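Side-chain contacts in ABC transporter periplasmic-binding protein YTFQ (Escherichia coli, PDB 2VK2), which binds alpha- and beta-galactofuranose in the periplasm and serves the YtfQRT-YjfF ABC transporter that carries this sugar: residues 110-115 / 243-248; 144-149 / 225-230; 148-153 / 192-197. One frame throughout, in Å; residues are numbered along the deposited sequence.

All three contacts are buried, and all lie in the lobe built on the mixed sheet. None has a hydrogen bond directly between its segments. Interactions 1 and 2 meet at the sugar and touch each other through the salt bridge between Glu-112 and Arg-146. Interaction 1 sets helix 109-124 against strand 243-246 and mixes apolar packing with a buried carboxylate and a bridging water. Interaction 2 is the most polar: it joins helix 141-153 to the loop after strand 222-225 through the ligand and through Ile-226 packed on Arg-146. Interaction 3 starts from the same helix but lies farther from the centre of the chain. There helix and sheet meet through aromatic rings and a methionine.

Interaction 1. Residues 110-115 / 243-248; sequences ILEGKL and ASVELT. With GZL (beta-D-galactofuranose), chain B.
Glu-112 and Val-245 bring helix 109-124 and strand 243-246 together, their CA atoms 6.4 Å apart. This is a helix lying on the sheet of one lobe of a type I periplasmic binding protein. No hydrogen bond joins the two segments directly.

Val-245 points its side chain at the helix, and its two methyls divide the work. Val-245 CG1, anti to the backbone N (chi1 176°), meets Glu-112 CG at 4.0 Å and also rests by Leu-115 CD1. Val-245 CG2 lies 3.8 Å from Leu-115 CB and sits at a similar range from the Glu-112 carbonyl oxygen. Leu-115 and Val-245 cross at about a right angle, so the valine methyls lie against the side of the leucine. With an alanine here both methyls are gone, and a gap would probably open between helix and strand beside Leu-115 and Glu-112 CG.

The Glu-112 chain is extended beyond CG (chi2 173°). This carries its buried carboxylate past the valine toward the sugar site. The two oxygens have different roles. OE1 forms a salt bridge with Arg-146, a galactofuranose-binding residue, and so probably helps to position it. Glu-112 OE2 accepts a hydrogen bond from a water, 2.6 Å away. The same water donates its other hydrogen to the Glu-246 carbonyl oxygen, 2.7 Å away, and so bridges helix and strand. Glu-112 OE2 also packs 3.5 Å from Leu-247 CD1.

Leu-247 belongs to the ligand pocket. Its backbone oxygen accepts a hydrogen bond from Trp-16 NE1. Its other methyl turns to the ligand: Leu-247 CD2 meets C6 of the bound galactofuranose at 3.4 Å.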
loop_
_atom_site.group_PDB
_atom_site.type_symbol
_atom_site.label_atom_id
_atom_site.label_comp_id
_atom_site.label_asym_id
_atom_site.label_seq_id
_atom_site.Cartn_x
_atom_site.Cartn_y
_atom_site.Cartn_z
ATOM N N ILE A 110 -6.087 5.577 6.315
ATOM C CA ILE A 110 -5.970 6.539 7.402
ATOM C C ILE A 110 -5.738 5.774 8.705
ATOM O O ILE A 110 -4.838 6.107 9.480
ATOM C CB ILE A 110 -7.219 7.446 7.517
ATOM C CG1 ILE A 110 -7.422 8.247 6.222
ATOM C CG2 ILE A 110 -7.074 8.385 8.704
ATOM C CD1 ILE A 110 -8.619 9.169 6.235
ATOM N N LEU A 111 -6.535 4.733 8.929
ATOM C CA LEU A 111 -6.362 3.865 10.096
ATOM C C LEU A 111 -4.965 3.253 10.166
ATOM O O LEU A 111 -4.372 3.198 11.236
ATOM C CB LEU A 111 -7.412 2.749 10.113
ATOM C CG LEU A 111 -7.249 1.683 11.203
ATOM C CD1 LEU A 111 -7.406 2.294 12.591
ATOM C CD2 LEU A 111 -8.249 0.559 10.982
ATOM N N GLU A 112 -4.441 2.786 9.039
ATOM C CA GLU A 112 -3.096 2.207 9.017
ATOM C C GLU A 112 -2.073 3.196 9.570
ATOM O O GLU A 112 -1.233 2.831 10.394
ATOM C CB GLU A 112 -2.703 1.804 7.601
ATOM C CG GLU A 112 -3.464 0.613 7.039
ATOM C CD GLU A 112 -3.142 0.371 5.584
ATOM O OE1 GLU A 112 -2.907 1.362 4.866
ATOM O OE2 GLU A 112 -3.114 -0.801 5.154
ATOM N N GLY A 113 -2.140 4.445 9.116
ATOM C CA GLY A 113 -1.246 5.490 9.611
ATOM C C GLY A 113 -1.456 5.784 11.084
ATOM O O GLY A 113 -0.498 5.985 11.832
ATOM N N LYS A 114 -2.717 5.798 11.502
ATOM C CA LYS A 114 -3.078 6.010 12.901
ATOM C C LYS A 114 -2.526 4.917 13.810
ATOM O O LYS A 114 -2.069 5.201 14.913
ATOM C CB LYS A 114 -4.599 6.068 13.038
ATOM C CG LYS A 114 -5.114 6.309 14.440
ATOM C CD LYS A 114 -6.630 6.317 14.444
ATOM C CE LYS A 114 -7.193 6.678 15.800
ATOM N NZ LYS A 114 -6.818 5.688 16.840
ATOM N N LEU A 115 -2.586 3.670 13.354
ATOM C CA LEU A 115 -2.073 2.556 14.152
ATOM C C LEU A 115 -0.583 2.721 14.449
ATOM O O LEU A 115 -0.141 2.479 15.574
ATOM C CB LEU A 115 -2.334 1.221 13.452
ATOM C CG LEU A 115 -3.796 0.765 13.420
ATOM C CD1 LEU A 115 -3.951 -0.445 12.514
ATOM C CD2 LEU A 115 -4.311 0.462 14.824
ATOM N N ALA A 243 7.662 -1.920 14.204
ATOM C CA ALA A 243 6.207 -1.962 14.072
ATOM C C ALA A 243 5.781 -1.991 12.612
ATOM O O ALA A 243 6.315 -1.248 11.791
ATOM C CB ALA A 243 5.591 -0.756 14.777
ATOM N N SER A 244 4.824 -2.857 12.293
ATOM C CA SER A 244 4.244 -2.888 10.952
ATOM C C SER A 244 2.769 -3.251 10.990
ATOM O O SER A 244 2.351 -4.111 11.759
ATOM C CB SER A 244 4.989 -3.878 10.057
ATOM O OG SER A 244 4.419 -3.911 8.751
ATOM N N VAL A 245 1.992 -2.610 10.124
ATOM C CA VAL A 245 0.572 -2.900 9.989
ATOM C C VAL A 245 0.360 -3.828 8.799
ATOM O O VAL A 245 0.783 -3.525 7.685
ATOM C CB VAL A 245 -0.241 -1.606 9.791
ATOM C CG1 VAL A 245 -1.706 -1.929 9.551
ATOM C CG2 VAL A 245 -0.089 -0.698 11.003
ATOM N N GLU A 246 -0.303 -4.955 9.038
ATOM C CA GLU A 246 -0.582 -5.919 7.981
ATOM C C GLU A 246 -1.618 -5.394 6.993
ATOM O O GLU A 246 -2.637 -4.833 7.394
ATOM C CB GLU A 246 -1.094 -7.225 8.585
ATOM C CG GLU A 246 -1.353 -8.319 7.567
ATOM C CD GLU A 246 -2.129 -9.480 8.151
ATOM O OE1 GLU A 246 -1.502 -10.506 8.473
ATOM O OE2 GLU A 246 -3.366 -9.366 8.289
ATOM N N LEU A 247 -1.348 -5.610 5.709
ATOM C CA LEU A 247 -2.282 -5.331 4.625
ATOM C C LEU A 247 -2.445 -6.609 3.818
ATOM O O LEU A 247 -1.467 -7.134 3.291
ATOM C CB LEU A 247 -1.726 -4.230 3.727
ATOM C CG LEU A 247 -2.529 -3.899 2.464
ATOM C CD1 LEU A 247 -3.862 -3.265 2.826
ATOM C CD2 LEU A 247 -1.723 -2.990 1.563
ATOM N N THR A 248 -3.668 -7.119 3.709
ATOM C CA THR A 248 -3.874 -8.349 2.947
ATOM C C THR A 248 -3.494 -8.147 1.480
ATOM O O THR A 248 -3.882 -7.153 0.875
ATOM C CB THR A 248 -5.318 -8.881 3.031
ATOM O OG1 THR A 248 -5.405 -10.106 2.294
ATOM C CG2 THR A 248 -6.321 -7.880 2.470
HETATM C C6 GZL B . -1.598 -0.463 -0.742
HETATM C C5 GZL B . -0.898 0.135 -1.726
HETATM C C4 GZL B . 0.609 0.314 -1.706
HETATM C C3 GZL B . 1.477 -0.461 -0.754
HETATM C C2 GZL B . 2.529 -0.955 -1.394
HETATM O O6 GZL B . -2.928 -0.575 -0.801
HETATM O O5 GZL B . -1.557 0.691 -2.749
HETATM O O4 GZL B . 1.162 -0.013 -2.988
HETATM O O3 GZL B . 1.235 -0.535 0.550
HETATM C C1 GZL B . 2.420 -0.683 -2.851
HETATM O O2 GZL B . 3.562 -1.635 -0.895
HETATM O O1 GZL B . 3.474 0.154 -3.314
HETATM O O HOH W 1 -4.219 -2.870 6.339
#

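Interaction 2. Residues 144-149 / 225-230; sequences IDRKKG and SIDGVP. With GZL (beta-D-galactofuranose), chain B.
The galactofuranose-binding site brings Arg-146 and Asp-227 to the same sugar hydroxyl. Arg-146 NH1 donates to sugar O3 at 3.0 Å, nearly straight at 160°. Its NH2 gives the same oxygen a weak second bond. Sugar O3 in turn donates to Asp-227 OD1 at 2.6 Å. Asp-227 OD2 accepts from sugar O2, also at 2.6 Å. Asp-227 thus grips two neighbouring hydroxyls, one with each oxygen. Arg-146 NH2 and Asp-227 OD1 are 4.1 Å apart, too far for a salt bridge. Their opposite charges probably still attract, with O3 linking the two groups.

Ile-226 supports the arginine. Ile-226 CG2 lies over one face of the Arg-146 guanidinium, 3.4 Å above the plane and offset toward the rim. Sugar O3 lies instead at the edge, near that plane. Ile-226 CD1 packs on the aliphatic part, 3.5 Å from Arg-146 CD. The arginine chain is extended from CG to NE (chi3 -178°), and this lets it reach from the helix to the ligand. The salt bridge to Glu-112 probably also helps to fix the rotation of the guanidinium.

In the fold, Arg-146 projects from helix 141-153 beside helix 109-124. Asp-227 lies in the loop between strand 222-225 and helix 230-237, with its backbone hydrogen-bonded to Val-245 and Leu-247 beside strand 243-246.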
loop_
_atom_site.group_PDB
_atom_site.type_symbol
_atom_site.label_atom_id
_atom_site.label_comp_id
_atom_site.label_asym_id
_atom_site.label_seq_id
_atom_site.Cartn_x
_atom_site.Cartn_y
_atom_site.Cartn_z
ATOM N N ILE A 144 -1.452 9.779 0.617
ATOM C CA ILE A 144 -2.174 10.901 1.208
ATOM C C ILE A 144 -2.812 10.484 2.535
ATOM O O ILE A 144 -2.693 11.188 3.541
ATOM C CB ILE A 144 -3.253 11.425 0.234
ATOM C CG1 ILE A 144 -2.593 12.063 -0.995
ATOM C CG2 ILE A 144 -4.163 12.429 0.926
ATOM C CD1 ILE A 144 -3.533 12.235 -2.178
ATOM N N ASP A 145 -3.467 9.326 2.539
ATOM C CA ASP A 145 -4.197 8.856 3.712
ATOM C C ASP A 145 -3.280 8.382 4.836
ATOM O O ASP A 145 -3.540 8.661 6.003
ATOM C CB ASP A 145 -5.180 7.744 3.327
ATOM C CG ASP A 145 -6.356 8.253 2.508
ATOM O OD1 ASP A 145 -6.529 9.486 2.378
ATOM O OD2 ASP A 145 -7.111 7.400 2.003
ATOM N N ARG A 146 -2.207 7.673 4.492
ATOM C CA ARG A 146 -1.245 7.225 5.503
ATOM C C ARG A 146 -0.509 8.398 6.140
ATOM O O ARG A 146 -0.203 8.365 7.328
ATOM C CB ARG A 146 -0.258 6.219 4.913
ATOM C CG ARG A 146 -0.891 4.870 4.705
ATOM C CD ARG A 146 -0.042 3.955 3.872
ATOM N NE ARG A 146 -0.732 2.688 3.672
ATOM C CZ ARG A 146 -0.351 1.761 2.802
ATOM N NH1 ARG A 146 0.718 1.956 2.044
ATOM N NH2 ARG A 146 -1.057 0.643 2.682
ATOM N N LYS A 147 -0.236 9.438 5.357
ATOM C CA LYS A 147 0.335 10.664 5.905
ATOM C C LYS A 147 -0.630 11.296 6.909
ATOM O O LYS A 147 -0.231 11.649 8.019
ATOM C CB LYS A 147 0.670 11.651 4.785
ATOM C CG LYS A 147 1.250 12.964 5.281
ATOM C CD LYS A 147 1.944 13.732 4.169
ATOM C CE LYS A 147 2.618 14.989 4.696
ATOM N NZ LYS A 147 3.546 14.711 5.831
ATOM N N LYS A 148 -1.898 11.418 6.521
ATOM C CA LYS A 148 -2.915 12.035 7.379
ATOM C C LYS A 148 -3.124 11.253 8.675
ATOM O O LYS A 148 -3.202 11.842 9.749
ATOM C CB LYS A 148 -4.256 12.171 6.640
ATOM C CG LYS A 148 -5.367 12.796 7.490
ATOM C CD LYS A 148 -6.717 12.776 6.788
ATOM C CE LYS A 148 -7.842 13.230 7.710
ATOM N NZ LYS A 148 -9.186 12.873 7.171
ATOM N N GLY A 149 -3.242 9.933 8.572
ATOM C CA GLY A 149 -3.503 9.101 9.746
ATOM C C GLY A 149 -2.423 9.213 10.808
ATOM O O GLY A 149 -2.712 9.362 11.995
ATOM N N SER A 225 6.092 1.030 9.779
ATOM C CA SER A 225 5.760 0.934 8.362
ATOM C C SER A 225 4.514 0.083 8.155
ATOM O O SER A 225 3.912 -0.385 9.115
ATOM C CB SER A 225 6.954 0.388 7.575
ATOM O OG SER A 225 7.384 -0.862 8.086
ATOM N N ILE A 226 4.107 -0.076 6.899
ATOM C CA ILE A 226 2.851 -0.737 6.580
ATOM C C ILE A 226 3.039 -1.743 5.452
ATOM O O ILE A 226 3.742 -1.466 4.486
ATOM C CB ILE A 226 1.784 0.311 6.174
ATOM C CG1 ILE A 226 1.490 1.260 7.346
ATOM C CG2 ILE A 226 0.495 -0.364 5.712
ATOM C CD1 ILE A 226 0.906 2.592 6.932
ATOM N N ASP A 227 2.421 -2.914 5.633
ATOM C CA ASP A 227 2.164 -3.946 4.600
ATOM C C ASP A 227 2.210 -5.339 5.216
ATOM O O ASP A 227 1.374 -6.183 4.908
ATOM C CB ASP A 227 3.136 -3.927 3.413
ATOM C CG ASP A 227 2.756 -2.925 2.340
ATOM O OD1 ASP A 227 1.632 -2.375 2.362
ATOM O OD2 ASP A 227 3.607 -2.705 1.464
ATOM N N GLY A 228 3.200 -5.578 6.072
ATOM C CA GLY A 228 3.436 -6.908 6.616
ATOM C C GLY A 228 4.027 -7.846 5.583
ATOM O O GLY A 228 3.579 -8.983 5.452
ATOM N N VAL A 229 5.032 -7.380 4.845
ATOM C CA VAL A 229 5.751 -8.257 3.921
ATOM C C VAL A 229 6.690 -9.150 4.736
ATOM O O VAL A 229 7.124 -8.762 5.827
ATOM C CB VAL A 229 6.538 -7.474 2.838
ATOM C CG1 VAL A 229 5.602 -6.569 2.051
ATOM C CG2 VAL A 229 7.672 -6.666 3.447
ATOM N N PRO A 230 6.993 -10.357 4.224
ATOM C CA PRO A 230 7.875 -11.270 4.960
ATOM C C PRO A 230 9.144 -10.614 5.499
ATOM O O PRO A 230 9.528 -10.872 6.643
ATOM C CB PRO A 230 8.226 -12.330 3.913
ATOM C CG PRO A 230 7.057 -12.365 3.012
ATOM C CD PRO A 230 6.524 -10.956 2.960
HETATM C C6 GZL B . -1.598 -0.463 -0.742
HETATM C C5 GZL B . -0.898 0.135 -1.726
HETATM C C4 GZL B . 0.609 0.314 -1.706
HETATM C C3 GZL B . 1.477 -0.461 -0.754
HETATM C C2 GZL B . 2.529 -0.955 -1.394
HETATM O O6 GZL B . -2.928 -0.575 -0.801
HETATM O O5 GZL B . -1.557 0.691 -2.749
HETATM O O4 GZL B . 1.162 -0.013 -2.988
HETATM O O3 GZL B . 1.235 -0.535 0.550
HETATM C C1 GZL B . 2.420 -0.683 -2.851
HETATM O O2 GZL B . 3.562 -1.635 -0.895
HETATM O O1 GZL B . 3.474 0.154 -3.314
#

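Interaction 3. Residues 148-153 / 192-197; sequences KGFAEA and ICMVYA
Phe-150 and Tyr-196 form an offset (parallel-displaced) stack between helix 141-153 and strand 194-197, part of the alpha/beta lobe of the periplasmic-binding-protein fold. This is the tight part of the contact. The ring centroids are 4.1 Å apart, and the planes are nearly parallel, at 13°. The two side chains run past each other in opposite directions. With CG anti to the backbone N (chi1 -178°), the Phe-150 ring is laid along the tyrosine face. Phe-150 CB itself sits over the hydroxyl end of that ring, 3.3 Å from Tyr-196 CE2. At the other end of the overlap, Tyr-196 CB makes a CH-pi contact over the Phe-150 face, 4.3 Å from the ring centroid.

The Met-194 side is looser. Met-194 SD lies 5.5 Å from the Phe-150 centroid, an oblique Met-aromatic contact, and Met-194 CE comes only to 4.2 Å from Phe-150 CE1. Leu-120 of helix 109-124 touches both residues. Beyond Met-194 comes the partly exposed Cys-193, tied by a disulfide to Cys-129. On the helix, Lys-148 and Glu-152 are exposed to solvent. At the end of the buried ring, Tyr-196 OH donates a hydrogen bond to the backbone oxygen of Arg-146, one turn before Phe-150.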
loop_
_atom_site.group_PDB
_atom_site.type_symbol
_atom_site.label_atom_id
_atom_site.label_comp_id
_atom_site.label_asym_id
_atom_site.label_seq_id
_atom_site.Cartn_x
_atom_site.Cartn_y
_atom_site.Cartn_z
ATOM N N LYS A 148 -1.898 11.418 6.521
ATOM C CA LYS A 148 -2.915 12.035 7.379
ATOM C C LYS A 148 -3.124 11.253 8.675
ATOM O O LYS A 148 -3.202 11.842 9.749
ATOM C CB LYS A 148 -4.256 12.171 6.640
ATOM C CG LYS A 148 -5.367 12.796 7.490
ATOM C CD LYS A 148 -6.717 12.776 6.788
ATOM C CE LYS A 148 -7.842 13.230 7.710
ATOM N NZ LYS A 148 -9.186 12.873 7.171
ATOM N N GLY A 149 -3.242 9.933 8.572
ATOM C CA GLY A 149 -3.503 9.101 9.746
ATOM C C GLY A 149 -2.423 9.213 10.808
ATOM O O GLY A 149 -2.712 9.362 11.995
ATOM N N PHE A 150 -1.173 9.152 10.370
ATOM C CA PHE A 150 -0.035 9.287 11.272
ATOM C C PHE A 150 0.005 10.684 11.887
ATOM O O PHE A 150 0.188 10.826 13.094
ATOM C CB PHE A 150 1.260 8.995 10.513
ATOM C CG PHE A 150 2.497 9.051 11.363
ATOM C CD1 PHE A 150 2.899 7.949 12.113
ATOM C CD2 PHE A 150 3.276 10.196 11.395
ATOM C CE1 PHE A 150 4.050 8.001 12.895
ATOM C CE2 PHE A 150 4.424 10.254 12.170
ATOM C CZ PHE A 150 4.815 9.152 12.917
ATOM N N ALA A 151 -0.186 11.703 11.048
ATOM C CA ALA A 151 -0.179 13.099 11.489
ATOM C C ALA A 151 -1.226 13.365 12.567
ATOM O O ALA A 151 -0.949 14.036 13.566
ATOM C CB ALA A 151 -0.402 14.029 10.301
ATOM N N GLU A 152 -2.427 12.834 12.368
ATOM C CA GLU A 152 -3.506 13.012 13.337
ATOM C C GLU A 152 -3.200 12.300 14.652
ATOM O O GLU A 152 -3.457 12.843 15.723
ATOM C CB GLU A 152 -4.837 12.514 12.768
ATOM C CG GLU A 152 -5.375 13.346 11.609
ATOM C CD GLU A 152 -5.774 14.758 12.005
ATOM O OE1 GLU A 152 -6.113 14.988 13.184
ATOM O OE2 GLU A 152 -5.755 15.642 11.122
ATOM N N ALA A 153 -2.631 11.099 14.566
ATOM C CA ALA A 153 -2.321 10.302 15.755
ATOM C C ALA A 153 -1.275 10.946 16.666
ATOM O O ALA A 153 -1.320 10.753 17.879
ATOM C CB ALA A 153 -1.870 8.904 15.352
ATOM N N ILE A 192 17.731 11.915 14.466
ATOM C CA ILE A 192 16.541 11.165 14.061
ATOM C C ILE A 192 16.204 10.114 15.116
ATOM O O ILE A 192 17.077 9.348 15.525
ATOM C CB ILE A 192 16.760 10.455 12.709
ATOM C CG1 ILE A 192 17.117 11.469 11.617
ATOM C CG2 ILE A 192 15.514 9.659 12.318
ATOM C CD1 ILE A 192 17.457 10.838 10.284
ATOM N N CYS A 193 14.942 10.088 15.543
ATOM C CA CYS A 193 14.435 9.115 16.518
ATOM C C CYS A 193 13.721 7.943 15.840
ATOM O O CYS A 193 13.814 6.804 16.302
ATOM C CB CYS A 193 13.489 9.818 17.508
ATOM S SG CYS A 193 12.235 8.793 18.348
ATOM N N MET A 194 13.015 8.219 14.746
ATOM C CA MET A 194 12.160 7.223 14.118
ATOM C C MET A 194 11.948 7.533 12.641
ATOM O O MET A 194 11.849 8.699 12.249
ATOM C CB MET A 194 10.819 7.185 14.857
ATOM C CG MET A 194 9.812 6.172 14.339
ATOM S SD MET A 194 8.542 6.928 13.307
ATOM C CE MET A 194 7.434 5.534 13.092
ATOM N N VAL A 195 11.901 6.482 11.827
ATOM C CA VAL A 195 11.485 6.603 10.435
ATOM C C VAL A 195 10.109 5.971 10.273
ATOM O O VAL A 195 9.885 4.829 10.682
ATOM C CB VAL A 195 12.505 5.986 9.434
ATOM C CG1 VAL A 195 12.854 4.540 9.796
ATOM C CG2 VAL A 195 11.975 6.074 8.001
ATOM N N TYR A 196 9.192 6.754 9.705
ATOM C CA TYR A 196 7.851 6.308 9.361
ATOM C C TYR A 196 7.818 6.159 7.853
ATOM O O TYR A 196 7.976 7.143 7.131
ATOM C CB TYR A 196 6.805 7.336 9.811
ATOM C CG TYR A 196 5.404 7.067 9.293
ATOM C CD1 TYR A 196 4.833 5.800 9.392
ATOM C CD2 TYR A 196 4.645 8.082 8.710
ATOM C CE1 TYR A 196 3.557 5.546 8.919
ATOM C CE2 TYR A 196 3.361 7.836 8.236
ATOM C CZ TYR A 196 2.823 6.566 8.348
ATOM O OH TYR A 196 1.554 6.291 7.891
ATOM N N ALA A 197 7.629 4.935 7.373
ATOM C CA ALA A 197 7.562 4.691 5.939
ATOM C C ALA A 197 6.170 4.211 5.575
ATOM O O ALA A 197 5.602 3.347 6.242
ATOM C CB ALA A 197 8.604 3.677 5.521
#